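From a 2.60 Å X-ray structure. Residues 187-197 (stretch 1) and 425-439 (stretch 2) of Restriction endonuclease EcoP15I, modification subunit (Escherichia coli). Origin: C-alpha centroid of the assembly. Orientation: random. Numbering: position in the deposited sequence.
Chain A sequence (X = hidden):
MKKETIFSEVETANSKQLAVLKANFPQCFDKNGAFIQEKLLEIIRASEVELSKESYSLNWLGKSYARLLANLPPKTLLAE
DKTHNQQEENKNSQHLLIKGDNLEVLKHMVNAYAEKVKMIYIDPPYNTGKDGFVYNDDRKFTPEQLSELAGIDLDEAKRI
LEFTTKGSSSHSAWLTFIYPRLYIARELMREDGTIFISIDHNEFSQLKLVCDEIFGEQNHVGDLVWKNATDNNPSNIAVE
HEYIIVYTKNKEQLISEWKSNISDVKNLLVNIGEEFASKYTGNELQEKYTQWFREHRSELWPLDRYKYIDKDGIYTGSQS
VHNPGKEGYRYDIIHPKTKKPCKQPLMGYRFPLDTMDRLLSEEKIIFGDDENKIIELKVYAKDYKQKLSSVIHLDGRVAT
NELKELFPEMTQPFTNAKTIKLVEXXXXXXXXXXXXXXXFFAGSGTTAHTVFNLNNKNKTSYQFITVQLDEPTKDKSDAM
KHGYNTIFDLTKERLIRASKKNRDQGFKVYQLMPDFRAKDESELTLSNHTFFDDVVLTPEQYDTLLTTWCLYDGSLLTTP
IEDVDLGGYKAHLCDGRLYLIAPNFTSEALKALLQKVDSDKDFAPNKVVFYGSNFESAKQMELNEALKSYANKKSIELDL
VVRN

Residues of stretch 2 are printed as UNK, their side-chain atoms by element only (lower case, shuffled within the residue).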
# COMPACT_ATOMS: atom_id res chain seq x y z
N GLU A 187 -0.85 -11.14 -1.90
CA GLU A 187 -1.76 -12.16 -1.45
C GLU A 187 -1.30 -12.84 -0.17
O GLU A 187 -2.14 -13.20 0.66
CB GLU A 187 -1.95 -13.21 -2.55
CG GLU A 187 -2.29 -12.64 -3.94
CD GLU A 187 -2.86 -13.60 -4.96
OE1 GLU A 187 -3.32 -14.70 -4.57
OE2 GLU A 187 -2.91 -13.23 -6.16
N LEU A 188 0.04 -12.98 0.03
CA LEU A 188 0.63 -13.65 1.19
C LEU A 188 0.70 -12.79 2.43
O LEU A 188 0.84 -13.31 3.55
CB LEU A 188 2.03 -14.18 0.85
CG LEU A 188 2.16 -15.14 -0.36
CD1 LEU A 188 3.56 -15.72 -0.40
CD2 LEU A 188 1.10 -16.28 -0.33
N MET A 189 0.57 -11.47 2.22
CA MET A 189 0.64 -10.45 3.24
C MET A 189 -0.56 -10.40 4.12
O MET A 189 -1.68 -10.24 3.63
CB MET A 189 0.84 -9.08 2.60
CG MET A 189 2.22 -8.89 2.02
SD MET A 189 2.41 -7.35 1.08
CE MET A 189 2.24 -6.21 2.39
N ARG A 190 -0.32 -10.42 5.43
CA ARG A 190 -1.32 -10.20 6.48
C ARG A 190 -1.84 -8.76 6.26
O ARG A 190 -1.10 -7.90 5.74
CB ARG A 190 -0.59 -10.24 7.82
CG ARG A 190 -0.89 -11.42 8.72
CD ARG A 190 0.18 -11.61 9.80
NE ARG A 190 0.12 -10.58 10.84
CZ ARG A 190 0.75 -10.64 12.02
NH1 ARG A 190 1.50 -11.70 12.33
NH2 ARG A 190 0.63 -9.65 12.91
N GLU A 191 -3.09 -8.47 6.65
CA GLU A 191 -3.65 -7.12 6.47
C GLU A 191 -2.80 -6.03 7.15
O GLU A 191 -2.64 -4.95 6.61
CB GLU A 191 -5.10 -7.08 6.96
CG GLU A 191 -6.04 -7.86 6.05
CD GLU A 191 -6.98 -7.00 5.24
OE1 GLU A 191 -8.05 -6.62 5.78
OE2 GLU A 191 -6.64 -6.68 4.08
N ASP A 192 -2.23 -6.36 8.31
CA ASP A 192 -1.38 -5.48 9.13
C ASP A 192 0.11 -5.59 8.71
O ASP A 192 0.97 -5.09 9.42
CB ASP A 192 -1.58 -5.85 10.62
CG ASP A 192 -1.04 -7.19 11.09
OD1 ASP A 192 -0.76 -8.07 10.23
OD2 ASP A 192 -0.91 -7.38 12.32
N GLY A 193 0.36 -6.31 7.61
CA GLY A 193 1.67 -6.61 7.05
C GLY A 193 2.20 -5.54 6.13
O GLY A 193 1.46 -4.63 5.74
N THR A 194 3.53 -5.62 5.85
CA THR A 194 4.30 -4.64 5.06
C THR A 194 5.32 -5.26 4.11
O THR A 194 5.87 -6.31 4.40
CB THR A 194 5.06 -3.64 5.98
OG1 THR A 194 5.75 -4.35 7.01
CG2 THR A 194 4.16 -2.58 6.58
N ILE A 195 5.56 -4.59 2.99
CA ILE A 195 6.59 -4.93 2.02
C ILE A 195 7.63 -3.79 2.04
O ILE A 195 7.25 -2.64 2.16
CB ILE A 195 6.05 -5.26 0.58
CG1 ILE A 195 7.21 -5.66 -0.38
CG2 ILE A 195 5.18 -4.13 0.00
CD1 ILE A 195 6.83 -6.44 -1.61
N PHE A 196 8.92 -4.13 1.95
CA PHE A 196 10.10 -3.25 1.87
C PHE A 196 10.85 -3.65 0.57
O PHE A 196 11.08 -4.84 0.34
CB PHE A 196 10.99 -3.49 3.11
CG PHE A 196 10.50 -2.92 4.42
CD1 PHE A 196 9.45 -3.51 5.11
CD2 PHE A 196 11.11 -1.80 4.98
CE1 PHE A 196 9.00 -2.97 6.33
CE2 PHE A 196 10.67 -1.28 6.21
CZ PHE A 196 9.63 -1.88 6.88
N ILE A 197 11.13 -2.68 -0.34
CA ILE A 197 11.79 -2.92 -1.63
C ILE A 197 12.96 -2.01 -1.85
O ILE A 197 12.78 -0.80 -2.00
CB ILE A 197 10.84 -2.88 -2.87
CG1 ILE A 197 9.47 -3.55 -2.61
CG2 ILE A 197 11.54 -3.47 -4.13
CD1 ILE A 197 8.42 -3.35 -3.69
N UNK A 425 17.19 -3.63 11.55
CA UNK A 425 16.38 -2.57 12.12
C UNK A 425 14.96 -2.53 11.54
O UNK A 425 14.01 -2.41 12.33
c UNK A 425 17.13 -1.23 12.07
o UNK A 425 18.11 -1.56 14.23
c UNK A 425 18.29 -1.13 13.07
o UNK A 425 19.35 -0.62 12.70
N UNK A 426 14.81 -2.74 10.20
CA UNK A 426 13.52 -2.79 9.51
C UNK A 426 12.68 -3.96 10.01
O UNK A 426 11.48 -3.79 10.20
c UNK A 426 14.74 -2.13 7.24
c UNK A 426 14.66 -2.43 5.75
c UNK A 426 13.64 -2.88 7.98
c UNK A 426 14.69 -0.63 7.51
N UNK A 427 13.31 -5.14 10.22
CA UNK A 427 12.61 -6.30 10.78
C UNK A 427 12.15 -5.98 12.22
O UNK A 427 10.98 -6.20 12.55
c UNK A 427 13.63 -8.01 9.19
c UNK A 427 12.69 -8.75 11.45
c UNK A 427 14.56 -9.19 8.93
c UNK A 427 13.41 -7.63 10.68
N UNK A 428 13.03 -5.38 13.04
CA UNK A 428 12.68 -4.98 14.41
C UNK A 428 11.50 -3.99 14.44
O UNK A 428 10.65 -4.14 15.31
o UNK A 428 14.95 -5.31 15.24
c UNK A 428 13.88 -4.39 15.14
N UNK A 429 11.46 -2.98 13.53
CA UNK A 429 10.36 -1.98 13.48
C UNK A 429 9.05 -2.59 13.01
O UNK A 429 8.06 -2.52 13.75
c UNK A 429 13.83 1.30 13.43
c UNK A 429 12.93 0.45 12.77
c UNK A 429 13.42 1.98 14.56
c UNK A 429 11.65 0.23 13.28
c UNK A 429 10.71 -0.75 12.62
c UNK A 429 11.27 0.92 14.43
c UNK A 429 12.15 1.79 15.06
N UNK A 430 9.03 -3.17 11.77
CA UNK A 430 7.81 -3.74 11.17
C UNK A 430 7.19 -4.83 12.02
O UNK A 430 6.01 -4.72 12.38
c UNK A 430 8.06 -4.21 9.75
N UNK A 431 8.00 -5.83 12.39
CA UNK A 431 7.58 -6.95 13.23
C UNK A 431 7.88 -6.59 14.68
O UNK A 431 8.79 -5.81 14.94
c UNK A 431 8.33 -8.20 12.81
s UNK A 431 8.16 -8.62 11.06
N UNK A 432 7.18 -7.15 15.65
CA UNK A 432 7.58 -6.76 17.01
C UNK A 432 7.98 -7.98 17.86
O UNK A 432 7.32 -8.29 18.86
o UNK A 432 6.73 -4.74 19.79
c UNK A 432 6.54 -5.85 17.68
c UNK A 432 7.12 -4.78 18.59
o UNK A 432 7.93 -3.95 18.11
N UNK A 433 9.05 -8.67 17.43
CA UNK A 433 9.56 -9.87 18.08
C UNK A 433 8.95 -11.17 17.59
O UNK A 433 9.42 -12.25 17.97
N UNK A 434 7.94 -11.10 16.73
CA UNK A 434 7.19 -12.24 16.18
C UNK A 434 6.82 -11.98 14.70
O UNK A 434 6.60 -10.83 14.33
o UNK A 434 3.94 -10.62 15.87
o UNK A 434 2.96 -12.24 14.76
c UNK A 434 3.78 -11.83 15.61
c UNK A 434 5.91 -12.44 17.05
c UNK A 434 4.62 -12.87 16.36
N UNK A 435 6.68 -13.05 13.92
CA UNK A 435 6.24 -12.94 12.53
C UNK A 435 7.09 -13.59 11.48
O UNK A 435 8.28 -13.80 11.66
N UNK A 436 6.46 -13.88 10.34
CA UNK A 436 7.08 -14.50 9.17
C UNK A 436 7.74 -13.39 8.36
O UNK A 436 7.10 -12.37 8.09
c UNK A 436 6.41 -15.57 6.91
c UNK A 436 5.59 -16.60 9.11
c UNK A 436 4.30 -17.32 8.57
c UNK A 436 6.00 -15.30 8.36
N UNK A 437 9.04 -13.56 8.02
CA UNK A 437 9.79 -12.60 7.20
C UNK A 437 10.10 -13.30 5.89
O UNK A 437 10.73 -14.36 5.90
c UNK A 437 10.67 -11.17 9.11
c UNK A 437 11.88 -11.18 6.92
c UNK A 437 11.05 -12.01 7.90
N UNK A 438 9.63 -12.74 4.76
CA UNK A 438 9.83 -13.36 3.45
C UNK A 438 10.74 -12.60 2.49
O UNK A 438 10.53 -11.42 2.24
c UNK A 438 8.85 -15.70 1.26
c UNK A 438 7.17 -13.98 0.65
c UNK A 438 8.48 -14.24 1.35
c UNK A 438 8.46 -13.74 2.81
N UNK A 439 11.74 -13.29 1.93
CA UNK A 439 12.63 -12.71 0.91
C UNK A 439 12.60 -13.65 -0.28
O UNK A 439 13.06 -14.76 -0.16
o UNK A 439 14.77 -11.57 -0.67
o UNK A 439 15.80 -10.90 1.14
c UNK A 439 14.96 -11.61 0.57
c UNK A 439 14.09 -12.51 1.42
O HOH W 1 3.39 -13.79 10.46

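Position 425 carries two carbons, the second bearing two oxygens, and touches nothing on stretch 1: Asp 425, on the helix. At 426 there are four carbons, forked at the second, and CA-to-CB points toward stretch 1; one terminal carbon lies 3.7 Å from Phe 196 CD2. A fork one carbon beyond CB means Leu 426.

Position 427, one residue on, points away. Its four carbons fork at the first, one arm two carbons long, which makes it Ile 427. Position 428 has one carbon and one oxygen, out of reach of stretch 1: Ser 428. At 429 a carbon leads into a six-carbon ring with no further atom; CA-to-CB points sideways and the ring leads away, so Phe 429 adds no contact here.

Position 430 has a single carbon, CB, pointing toward stretch 1, 3.6 Å from Thr 194 OG1 and 3.8 Å from Phe 196 CE1. It is Ala 430, and with only CB at this position, the backbones are near here: Ala 430 CA is 7.1 Å from Thr 194 CA. Ala 430 N bonds to Leu 426 O at 3.0 Å, the helical repeat that sets these two residues on the same side.

At 431 a carbon is followed by a sulfur, and CA-to-CB points sideways: Cys 431, the first residue to leave helical phi/psi. Position 432 has two carbons, the second with two oxygens, exposed and out of reach: Asp 432. Position 433 has no side-chain atom and a phi of 89°, a value that favours glycine: Gly 433.

Position 434 has a chain of three carbons, the third carrying two oxygens. CA-to-CB points sideways, yet the end comes nearer, and one oxygen sits 2.9 Å from Arg 190 NH1, near the guanidinium plane. The length and the carboxylate give Glu 434. Position 435 is bare again; with phi/psi of 127/157 a CB would be jammed against the preceding carbonyl O, so this is Gly 435.

At position 436, four carbons fork at the first with one longer arm; CA-to-CB points toward stretch 1 but the side chain makes no contact: Ile 436. Water 1 joins the backbone to the arginine, accepting from Ile 436 N at 3.1 Å and weakly from Arg 190 NH1 at 3.4 Å. Position 437 has one carbon carrying two, out of reach: Val 437. Position 438 has four carbons forked at the second, and one terminal carbon of its fork lies 4.1 Å from Leu 188 CD1: Leu 438, the atom being CD2. Position 439, two carbons with two oxygens on the second, is Asp 439, out of reach.

The contact rests on three elements. Strand and helix run nearly antiparallel, at 161°, and Phe 196 packs obliquely on Leu 426 and Ala 430. A separate apolar pair joins Leu 188 CD1 to Leu 438 CD2 at 4.1 Å. On stretch 1, Arg 190 is held by Asp 192, Arg 190 NE to Asp 192 OD1 at 2.7 Å and Arg 190 NH2 to Asp 192 OD2 at 2.8 Å, leaving Arg 190 NH1 to make a salt bridge at 2.9 Å with OE2 of Glu 434, beyond the helix. The rule is two apolar patches plus an arginine already oriented by its own turn.

Stretch 2, residues 425-439: DLISFACDGEGIVLD
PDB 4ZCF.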